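Local coordinates for protein pumilio homolog 23 (Arabidopsis thaliana, PDB 5WZJ) that binds RNA sequence-specifically through Pumilio repeats, recognises 18S rRNA, and probably regulates translation and mRNA stability, at residues C81-P92 and A127-I135; S453-K464 and K491-H502. All coordinates share one frame; numbering follows the deposited sequence. Where two conformers were deposited one is given.

Contact 1: residues C81-P92 and A127-I135; sequences CSFIRNSASVFP and ALHSICKVI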
loop_
_atom_site.group_PDB
_atom_site.type_symbol
_atom_site.label_atom_id
_atom_site.label_comp_id
_atom_site.label_asym_id
_atom_site.label_seq_id
_atom_site.Cartn_x
_atom_site.Cartn_y
_atom_site.Cartn_z
ATOM N N CYS A 81 -32.838 -1.701 -6.162
ATOM C CA CYS A 81 -32.834 -3.024 -6.782
ATOM C C CYS A 81 -33.715 -3.066 -8.015
ATOM O O CYS A 81 -33.387 -3.748 -8.996
ATOM C CB CYS A 81 -33.274 -4.080 -5.764
ATOM S SG CYS A 81 -32.070 -4.260 -4.448
ATOM N N SER A 82 -34.836 -2.347 -7.993
ATOM C CA SER A 82 -35.681 -2.276 -9.178
ATOM C C SER A 82 -34.955 -1.588 -10.330
ATOM O O SER A 82 -35.076 -2.007 -11.487
ATOM C CB SER A 82 -36.986 -1.549 -8.843
ATOM O OG SER A 82 -37.663 -2.193 -7.779
ATOM N N PHE A 83 -34.188 -0.534 -10.034
ATOM C CA PHE A 83 -33.419 0.124 -11.085
ATOM C C PHE A 83 -32.381 -0.825 -11.665
ATOM O O PHE A 83 -32.222 -0.924 -12.885
ATOM C CB PHE A 83 -32.726 1.384 -10.567
ATOM C CG PHE A 83 -31.771 1.968 -11.567
ATOM C CD1 PHE A 83 -32.232 2.822 -12.553
ATOM C CD2 PHE A 83 -30.426 1.606 -11.569
ATOM C CE1 PHE A 83 -31.373 3.334 -13.498
ATOM C CE2 PHE A 83 -29.563 2.118 -12.516
ATOM C CZ PHE A 83 -30.038 2.986 -13.477
ATOM N N ILE A 84 -31.654 -1.519 -10.792
ATOM C CA ILE A 84 -30.642 -2.471 -11.239
ATOM C C ILE A 84 -31.273 -3.575 -12.075
ATOM O O ILE A 84 -30.752 -3.950 -13.136
ATOM C CB ILE A 84 -29.894 -3.040 -10.023
ATOM C CG1 ILE A 84 -29.064 -1.936 -9.355
ATOM C CG2 ILE A 84 -29.066 -4.252 -10.433
ATOM C CD1 ILE A 84 -28.361 -2.377 -8.052
ATOM N N ARG A 85 -32.410 -4.111 -11.616
ATOM C CA ARG A 85 -33.084 -5.170 -12.356
ATOM C C ARG A 85 -33.541 -4.680 -13.720
ATOM O O ARG A 85 -33.371 -5.379 -14.728
ATOM C CB ARG A 85 -34.273 -5.703 -11.551
ATOM C CG ARG A 85 -35.176 -6.657 -12.338
ATOM C CD ARG A 85 -36.212 -7.360 -11.454
ATOM N NE ARG A 85 -37.193 -6.434 -10.893
ATOM C CZ ARG A 85 -37.165 -5.972 -9.643
ATOM N NH1 ARG A 85 -36.203 -6.352 -8.804
ATOM N NH2 ARG A 85 -38.107 -5.132 -9.228
ATOM N N ASN A 86 -34.115 -3.472 -13.778
ATOM C CA ASN A 86 -34.622 -2.948 -15.044
ATOM C C ASN A 86 -33.504 -2.525 -15.987
ATOM O O ASN A 86 -33.723 -2.450 -17.197
ATOM C CB ASN A 86 -35.557 -1.758 -14.802
ATOM C CG ASN A 86 -36.909 -2.178 -14.210
ATOM O OD1 ASN A 86 -37.336 -1.677 -13.164
ATOM N ND2 ASN A 86 -37.583 -3.097 -14.887
ATOM N N SER A 87 -32.319 -2.220 -15.472
ATOM C CA SER A 87 -31.230 -1.787 -16.336
ATOM C C SER A 87 -30.232 -2.902 -16.643
ATOM O O SER A 87 -29.235 -2.648 -17.328
ATOM C CB SER A 87 -30.504 -0.599 -15.701
ATOM O OG SER A 87 -29.791 -1.024 -14.555
ATOM N N ALA A 88 -30.474 -4.127 -16.156
ATOM C CA ALA A 88 -29.442 -5.162 -16.230
ATOM C C ALA A 88 -29.041 -5.456 -17.672
ATOM O O ALA A 88 -27.861 -5.655 -17.963
ATOM C CB ALA A 88 -29.916 -6.440 -15.538
ATOM N N SER A 89 -30.005 -5.462 -18.595
ATOM C CA SER A 89 -29.680 -5.833 -19.967
ATOM C C SER A 89 -28.808 -4.792 -20.659
ATOM O O SER A 89 -28.193 -5.097 -21.688
ATOM C CB SER A 89 -30.962 -6.071 -20.764
ATOM O OG SER A 89 -31.716 -4.878 -20.902
ATOM N N VAL A 90 -28.728 -3.574 -20.126
ATOM C CA VAL A 90 -27.855 -2.551 -20.686
ATOM C C VAL A 90 -26.739 -2.180 -19.727
ATOM O O VAL A 90 -25.973 -1.252 -20.008
ATOM C CB VAL A 90 -28.647 -1.304 -21.121
ATOM C CG1 VAL A 90 -29.661 -1.687 -22.209
ATOM C CG2 VAL A 90 -29.355 -0.668 -19.934
ATOM N N PHE A 91 -26.622 -2.887 -18.602
ATOM C CA PHE A 91 -25.585 -2.557 -17.630
ATOM C C PHE A 91 -24.175 -2.561 -18.221
ATOM O O PHE A 91 -23.421 -1.615 -17.932
ATOM C CB PHE A 91 -25.695 -3.499 -16.425
ATOM C CG PHE A 91 -24.771 -3.145 -15.291
ATOM C CD1 PHE A 91 -23.471 -3.627 -15.256
ATOM C CD2 PHE A 91 -25.214 -2.354 -14.251
ATOM C CE1 PHE A 91 -22.622 -3.300 -14.211
ATOM C CE2 PHE A 91 -24.380 -2.023 -13.200
ATOM C CZ PHE A 91 -23.085 -2.502 -13.174
ATOM N N PRO A 92 -23.762 -3.541 -19.044
ATOM C CA PRO A 92 -22.400 -3.475 -19.615
ATOM C C PRO A 92 -22.161 -2.240 -20.463
ATOM O O PRO A 92 -21.080 -1.647 -20.375
ATOM C CB PRO A 92 -22.302 -4.764 -20.451
ATOM C CG PRO A 92 -23.265 -5.697 -19.799
ATOM C CD PRO A 92 -24.426 -4.817 -19.384
ATOM N N ALA A 127 -29.981 -8.644 -6.922
ATOM C CA ALA A 127 -29.508 -7.544 -7.763
ATOM C C ALA A 127 -28.124 -7.849 -8.329
ATOM O O ALA A 127 -27.867 -7.630 -9.519
ATOM C CB ALA A 127 -29.486 -6.235 -6.969
ATOM N N LEU A 128 -27.225 -8.376 -7.494
ATOM C CA LEU A 128 -25.912 -8.779 -7.989
ATOM C C LEU A 128 -26.031 -9.867 -9.052
ATOM O O LEU A 128 -25.319 -9.838 -10.063
ATOM C CB LEU A 128 -25.036 -9.250 -6.834
ATOM C CG LEU A 128 -24.708 -8.162 -5.814
ATOM C CD1 LEU A 128 -24.043 -8.772 -4.608
ATOM C CD2 LEU A 128 -23.798 -7.101 -6.434
ATOM N N HIS A 129 -26.937 -10.828 -8.860
ATOM C CA HIS A 129 -27.066 -11.890 -9.852
ATOM C C HIS A 129 -27.446 -11.332 -11.219
ATOM O O HIS A 129 -26.864 -11.718 -12.242
ATOM C CB HIS A 129 -28.087 -12.938 -9.407
ATOM C CG HIS A 129 -28.233 -14.067 -10.381
ATOM N ND1 HIS A 129 -27.275 -15.048 -10.532
ATOM C CD2 HIS A 129 -29.202 -14.346 -11.286
ATOM C CE1 HIS A 129 -27.661 -15.901 -11.463
ATOM N NE2 HIS A 129 -28.825 -15.494 -11.942
ATOM N N SER A 130 -28.416 -10.412 -11.266
ATOM C CA SER A 130 -28.833 -9.887 -12.564
ATOM C C SER A 130 -27.670 -9.182 -13.264
ATOM O O SER A 130 -27.502 -9.307 -14.483
ATOM C CB SER A 130 -30.039 -8.953 -12.399
ATOM O OG SER A 130 -29.707 -7.837 -11.600
ATOM N N ILE A 131 -26.821 -8.497 -12.495
ATOM C CA ILE A 131 -25.674 -7.792 -13.065
ATOM C C ILE A 131 -24.601 -8.782 -13.514
ATOM O O ILE A 131 -24.057 -8.674 -14.619
ATOM C CB ILE A 131 -25.109 -6.785 -12.041
ATOM C CG1 ILE A 131 -26.092 -5.660 -11.775
ATOM C CG2 ILE A 131 -23.803 -6.166 -12.530
ATOM C CD1 ILE A 131 -25.569 -4.697 -10.714
ATOM N N CYS A 132 -24.247 -9.738 -12.651
ATOM C CA CYS A 132 -23.157 -10.653 -12.991
ATOM C C CYS A 132 -23.511 -11.515 -14.192
ATOM O O CYS A 132 -22.636 -11.849 -15.007
ATOM C CB CYS A 132 -22.809 -11.539 -11.791
ATOM S SG CYS A 132 -22.046 -10.649 -10.393
ATOM N N LYS A 133 -24.789 -11.870 -14.323
ATOM C CA LYS A 133 -25.211 -12.740 -15.411
ATOM C C LYS A 133 -25.008 -12.073 -16.768
ATOM O O LYS A 133 -24.517 -12.709 -17.707
ATOM C CB LYS A 133 -26.668 -13.137 -15.197
ATOM C CG LYS A 133 -27.198 -14.196 -16.125
ATOM C CD LYS A 133 -28.429 -14.825 -15.479
ATOM C CE LYS A 133 -29.497 -15.185 -16.501
ATOM N NZ LYS A 133 -29.009 -16.201 -17.465
ATOM N N VAL A 134 -25.368 -10.791 -16.890
ATOM C CA VAL A 134 -25.153 -10.108 -18.165
ATOM C C VAL A 134 -23.666 -9.918 -18.414
ATOM O O VAL A 134 -23.205 -9.989 -19.562
ATOM C CB VAL A 134 -25.917 -8.763 -18.228
ATOM C CG1 VAL A 134 -25.340 -7.742 -17.253
ATOM C CG2 VAL A 134 -25.896 -8.192 -19.645
ATOM N N ILE A 135 -22.880 -9.711 -17.356
ATOM C CA ILE A 135 -21.444 -9.519 -17.549
ATOM C C ILE A 135 -20.798 -10.819 -18.008
ATOM O O ILE A 135 -20.062 -10.853 -19.003
ATOM C CB ILE A 135 -20.787 -8.978 -16.264
ATOM C CG1 ILE A 135 -21.236 -7.529 -16.032
ATOM C CG2 ILE A 135 -19.248 -9.092 -16.367
ATOM C CD1 ILE A 135 -20.829 -6.953 -14.689
#
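An apolar helix-to-helix contact joins Ile84, Ala88, Phe91 and Pro92 to Ala127, Ile131 and Val134 near the N-terminal end of the Pumilio superhelix. Helix 77-87, the turn after it and the start of helix 91-95 together lie along helix 121-137. The axes of segments 81-87 and 127-135 run nearly parallel, 22° apart and 9.0 Å from each other at closest approach.

Ile131 is gripped between two partners. Its CD1 lies 3.5 Å from Ile84 CG2, while its CG2 methyl sits over one face of the Phe91 ring, 3.8 Å from the centroid and 20° off the normal, a CH-pi contact displaced toward the rim at CE1. With CG anti to the backbone N (chi1 -173°), Phe91 carries its ring onto this methyl; Ile135 CD1 approaches CE1 obliquely. At one end Cys81 SG rests 4.1 Å from Ala127 CB; at the other, in one of the two conformers of Val134, Pro92 CG and Val134 CG2 meet tip to tip at 3.6 Å. Ala88 CB packs on Ser130 CB at 4.0 Å, a small residue where the backbones come close.

Ser130 turns its hydroxyl back on its own helix: OG donates to Ala127 O at 2.8 Å, on the same face of that carbonyl as Ile131 N. Leu111 and Ala104 of helix 100-112 and Val151 of helix 146-160 extend the core around Ile84 and Phe91.

No hydrogen bond crosses between the segments, so the two are held together here mainly by the fit of apolar groups.

Contact 2: residues S453-K464 and K491-H502; sequences SMKAEYITETAK and KLRGHFGELSLH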
loop_
_atom_site.group_PDB
_atom_site.type_symbol
_atom_site.label_atom_id
_atom_site.label_comp_id
_atom_site.label_asym_id
_atom_site.label_seq_id
_atom_site.Cartn_x
_atom_site.Cartn_y
_atom_site.Cartn_z
ATOM N N SER A 453 28.516 7.516 15.720
ATOM C CA SER A 453 29.691 8.355 15.475
ATOM C C SER A 453 29.365 9.661 14.778
ATOM O O SER A 453 30.195 10.570 14.808
ATOM C CB SER A 453 30.723 7.630 14.603
ATOM O OG SER A 453 31.297 6.549 15.311
ATOM N N MET A 454 28.221 9.755 14.100
ATOM C CA MET A 454 27.916 10.953 13.328
ATOM C C MET A 454 27.946 12.174 14.239
ATOM O O MET A 454 27.536 12.112 15.402
ATOM C CB MET A 454 26.543 10.830 12.647
ATOM C CG MET A 454 26.518 9.883 11.445
ATOM S SD MET A 454 24.827 9.554 10.881
ATOM C CE MET A 454 24.199 11.207 10.640
ATOM N N LYS A 455 28.454 13.284 13.712
ATOM C CA LYS A 455 28.595 14.463 14.545
ATOM C C LYS A 455 27.225 15.073 14.814
ATOM O O LYS A 455 26.245 14.810 14.106
ATOM C CB LYS A 455 29.532 15.480 13.891
ATOM C CG LYS A 455 29.060 15.984 12.540
ATOM C CD LYS A 455 30.106 16.909 11.919
ATOM C CE LYS A 455 29.698 17.348 10.523
ATOM N NZ LYS A 455 30.698 18.268 9.902
ATOM N N ALA A 456 27.172 15.897 15.864
ATOM C CA ALA A 456 25.902 16.408 16.373
ATOM C C ALA A 456 25.067 17.049 15.274
ATOM O O ALA A 456 23.857 16.806 15.183
ATOM C CB ALA A 456 26.159 17.409 17.511
ATOM N N GLU A 457 25.691 17.843 14.401
ATOM C CA GLU A 457 24.880 18.552 13.414
ATOM C C GLU A 457 24.258 17.595 12.398
ATOM O O GLU A 457 23.115 17.805 11.966
ATOM C CB GLU A 457 25.702 19.635 12.724
ATOM C CG GLU A 457 26.888 19.149 11.955
ATOM C CD GLU A 457 27.655 20.300 11.334
ATOM O OE1 GLU A 457 27.163 20.863 10.323
ATOM O OE2 GLU A 457 28.734 20.647 11.875
ATOM N N TYR A 458 24.979 16.539 12.002
ATOM C CA TYR A 458 24.388 15.552 11.097
ATOM C C TYR A 458 23.265 14.765 11.779
ATOM O O TYR A 458 22.229 14.491 11.161
ATOM C CB TYR A 458 25.456 14.584 10.580
ATOM C CG TYR A 458 26.449 15.152 9.570
ATOM C CD1 TYR A 458 26.295 16.422 9.027
ATOM C CD2 TYR A 458 27.538 14.389 9.151
ATOM C CE1 TYR A 458 27.214 16.927 8.101
ATOM C CE2 TYR A 458 28.448 14.873 8.230
ATOM C CZ TYR A 458 28.284 16.139 7.708
ATOM O OH TYR A 458 29.203 16.602 6.793
ATOM N N ILE A 459 23.457 14.382 13.051
ATOM C CA ILE A 459 22.420 13.649 13.777
ATOM C C ILE A 459 21.175 14.512 13.969
ATOM O O ILE A 459 20.045 14.025 13.846
ATOM C CB ILE A 459 22.967 13.130 15.124
ATOM C CG1 ILE A 459 23.965 11.995 14.893
ATOM C CG2 ILE A 459 21.843 12.620 16.002
ATOM C CD1 ILE A 459 24.527 11.355 16.186
ATOM N N THR A 460 21.346 15.801 14.283
ATOM C CA THR A 460 20.165 16.653 14.426
ATOM C C THR A 460 19.480 16.866 13.082
ATOM O O THR A 460 18.247 16.850 13.000
ATOM C CB THR A 460 20.524 18.002 15.059
ATOM O OG1 THR A 460 21.379 18.724 14.178
ATOM C CG2 THR A 460 21.234 17.804 16.373
ATOM N N GLU A 461 20.259 17.045 12.010
ATOM C CA GLU A 461 19.661 17.110 10.679
ATOM C C GLU A 461 18.871 15.844 10.359
ATOM O O GLU A 461 17.801 15.909 9.736
ATOM C CB GLU A 461 20.739 17.334 9.618
ATOM C CG GLU A 461 21.347 18.712 9.648
ATOM C CD GLU A 461 20.372 19.773 9.195
ATOM O OE1 GLU A 461 20.276 19.995 7.967
ATOM O OE2 GLU A 461 19.693 20.367 10.064
ATOM N N THR A 462 19.390 14.677 10.761
ATOM C CA THR A 462 18.675 13.425 10.533
ATOM C C THR A 462 17.359 13.408 11.297
ATOM O O THR A 462 16.316 13.022 10.757
ATOM C CB THR A 462 19.546 12.235 10.949
ATOM O OG1 THR A 462 20.806 12.300 10.264
ATOM C CG2 THR A 462 18.839 10.887 10.633
ATOM N N ALA A 463 17.390 13.846 12.560
ATOM C CA ALA A 463 16.184 13.849 13.382
ATOM C C ALA A 463 15.119 14.785 12.822
ATOM O O ALA A 463 13.923 14.523 12.975
ATOM C CB ALA A 463 16.529 14.252 14.814
ATOM N N LYS A 464 15.529 15.868 12.174
ATOM C CA LYS A 464 14.592 16.823 11.596
ATOM C C LYS A 464 14.025 16.366 10.264
ATOM O O LYS A 464 13.206 17.079 9.688
ATOM C CB LYS A 464 15.270 18.182 11.408
ATOM C CG LYS A 464 15.752 18.816 12.712
ATOM C CD LYS A 464 16.441 20.150 12.459
ATOM C CE LYS A 464 17.171 20.603 13.716
ATOM N NZ LYS A 464 17.903 21.890 13.536
ATOM N N LYS A 491 23.900 13.985 21.747
ATOM C CA LYS A 491 24.241 14.899 20.665
ATOM C C LYS A 491 23.023 15.616 20.086
ATOM O O LYS A 491 23.195 16.488 19.229
ATOM C CB LYS A 491 25.013 14.152 19.574
ATOM C CG LYS A 491 26.487 13.957 19.996
ATOM C CD LYS A 491 27.335 13.342 18.913
ATOM C CE LYS A 491 27.152 11.831 18.858
ATOM N NZ LYS A 491 28.241 11.227 18.020
ATOM N N LEU A 492 21.813 15.298 20.539
ATOM C CA LEU A 492 20.642 16.086 20.170
ATOM C C LEU A 492 20.373 17.236 21.134
ATOM O O LEU A 492 19.459 18.033 20.876
ATOM C CB LEU A 492 19.399 15.200 20.085
ATOM C CG LEU A 492 19.388 14.142 18.978
ATOM C CD1 LEU A 492 18.130 13.296 19.066
ATOM C CD2 LEU A 492 19.472 14.797 17.604
ATOM N N ARG A 493 21.140 17.339 22.224
ATOM C CA ARG A 493 20.912 18.385 23.213
ATOM C C ARG A 493 21.023 19.759 22.573
ATOM O O ARG A 493 21.871 19.998 21.710
ATOM C CB ARG A 493 21.908 18.274 24.369
ATOM C CG ARG A 493 21.633 17.111 25.317
ATOM C CD ARG A 493 22.420 17.232 26.626
ATOM N NE ARG A 493 22.016 18.383 27.433
ATOM C CZ ARG A 493 22.355 18.554 28.712
ATOM N NH1 ARG A 493 23.094 17.639 29.330
ATOM N NH2 ARG A 493 21.954 19.635 29.375
ATOM N N GLY A 494 20.164 20.668 23.007
ATOM C CA GLY A 494 20.065 21.964 22.378
ATOM C C GLY A 494 19.130 22.009 21.195
ATOM O O GLY A 494 18.873 23.100 20.668
ATOM N N HIS A 495 18.595 20.868 20.762
ATOM C CA HIS A 495 17.722 20.837 19.597
ATOM C C HIS A 495 16.375 20.210 19.881
ATOM O O HIS A 495 15.564 20.073 18.959
ATOM C CB HIS A 495 18.401 20.095 18.437
ATOM C CG HIS A 495 19.570 20.834 17.878
ATOM N ND1 HIS A 495 20.850 20.669 18.359
ATOM C CD2 HIS A 495 19.647 21.777 16.910
ATOM C CE1 HIS A 495 21.672 21.468 17.702
ATOM N NE2 HIS A 495 20.967 22.153 16.819
ATOM N N PHE A 496 16.115 19.813 21.122
ATOM C CA PHE A 496 14.841 19.169 21.392
ATOM C C PHE A 496 13.682 20.138 21.222
ATOM O O PHE A 496 12.588 19.720 20.823
ATOM C CB PHE A 496 14.851 18.551 22.789
ATOM C CG PHE A 496 15.759 17.354 22.895
ATOM C CD1 PHE A 496 15.391 16.138 22.323
ATOM C CD2 PHE A 496 16.987 17.450 23.533
ATOM C CE1 PHE A 496 16.224 15.023 22.405
ATOM C CE2 PHE A 496 17.832 16.327 23.621
ATOM C CZ PHE A 496 17.445 15.120 23.054
ATOM N N GLY A 497 13.903 21.427 21.498
ATOM C CA GLY A 497 12.840 22.405 21.305
ATOM C C GLY A 497 12.406 22.497 19.852
ATOM O O GLY A 497 11.218 22.393 19.536
ATOM N N GLU A 498 13.376 22.665 18.948
ATOM C CA GLU A 498 13.066 22.737 17.523
ATOM C C GLU A 498 12.452 21.434 17.025
ATOM O O GLU A 498 11.492 21.450 16.244
ATOM C CB GLU A 498 14.330 23.079 16.736
ATOM C CG GLU A 498 14.066 23.353 15.269
ATOM C CD GLU A 498 15.340 23.451 14.452
ATOM O OE1 GLU A 498 16.427 23.623 15.051
ATOM O OE2 GLU A 498 15.246 23.348 13.208
ATOM N N LEU A 499 12.970 20.291 17.491
ATOM C CA LEU A 499 12.423 19.004 17.074
ATOM C C LEU A 499 10.964 18.849 17.486
ATOM O O LEU A 499 10.161 18.272 16.740
ATOM C CB LEU A 499 13.250 17.866 17.669
ATOM C CG LEU A 499 14.488 17.424 16.915
ATOM C CD1 LEU A 499 15.226 16.393 17.762
ATOM C CD2 LEU A 499 14.069 16.843 15.573
ATOM N N SER A 500 10.608 19.319 18.686
ATOM C CA SER A 500 9.238 19.138 19.158
ATOM C C SER A 500 8.243 19.864 18.267
ATOM O O SER A 500 7.084 19.440 18.156
ATOM C CB SER A 500 9.102 19.623 20.606
ATOM O OG SER A 500 9.144 21.039 20.680
ATOM N N LEU A 501 8.681 20.944 17.615
ATOM C CA LEU A 501 7.813 21.704 16.726
ATOM C C LEU A 501 7.581 20.989 15.398
ATOM O O LEU A 501 6.552 21.221 14.755
ATOM C CB LEU A 501 8.405 23.093 16.497
ATOM C CG LEU A 501 8.743 23.842 17.790
ATOM C CD1 LEU A 501 9.368 25.205 17.516
ATOM C CD2 LEU A 501 7.508 23.985 18.662
ATOM N N HIS A 502 8.514 20.132 14.973
ATOM C CA HIS A 502 8.291 19.265 13.820
ATOM C C HIS A 502 7.206 18.239 14.121
ATOM O O HIS A 502 7.124 17.696 15.228
ATOM C CB HIS A 502 9.576 18.520 13.431
ATOM C CG HIS A 502 10.540 19.326 12.614
ATOM N ND1 HIS A 502 11.304 20.342 13.149
ATOM C CD2 HIS A 502 10.886 19.244 11.306
ATOM C CE1 HIS A 502 12.069 20.860 12.204
ATOM N NE2 HIS A 502 11.834 20.212 11.076
#
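Lys491 and Lys464 reach across opposite ends of this contact, and between them the methyls of Ile459, Thr460 and Ala463 interlock with Leu492, His495 and Leu499. Leu492 CD2 is the central bump: it enters the hollow framed by Ile459 CG2 (3.6 Å), Thr460 CG2 and Ala463 CB. Thr460 CG2 in turn presses on one face of the His495 ring, 3.8 Å from its centroid, a CH-pi contact offset toward ND1. Its placement follows from chi1 (65°), which turns OG1 back to Glu457 O and leaves the methyl facing the ring. Further along, Leu499 CD2 fits against Ala463 CB and the start of Lys464.

Lys491 lays its CB on Ala456 CB, bends at chi3 (-80°) and crosses the Ile459 side chain at about a right angle, CE against CD1. NZ then donates to Met454 O at 2.9 Å, from above the carbonyl plane, and also bonds Thr452 O, tying down the chain just before helix 456-463.

Lys464, extended beyond CG, crosses Glu498 and forms a salt bridge, NZ to OE1 2.7 Å, meeting the carboxylate from 41° above its plane. Shortened to an alanine, Lys464 would probably leave the Glu498 carboxylate without this positive mate and open a gap beside Leu499 CD2.

Repeats 7 and 8 are joined here. Leu488 of helix 482-490 packs on Ile459, while Cys512 and Val509 of helix 503-514 back Leu492 and Leu499. On the same helix 496-501, Phe496 packs on Ile524 of helix 518-530.

Contact 1 comes first along the chain and closes before contact 2 opens. Their centres are about 61 Å apart and their nearest atoms about 45 Å, on opposite sides of the chain's centre. Both lie within the same NOP9-like PUF repeat domain, an all-helical superhelix: contact 1, near its beginning, joins a segment spanning the boundary of Pumilio repeats 1 and 2 to helix 121-137, which runs into repeat 3, and contact 2, near its end, joins repeats 7 and 8. The nearest atoms of the bound RNA are about 10 Å from contact 1 and about 6 Å from contact 2, consistent with a scaffold whose joints shape the RNA-binding surface.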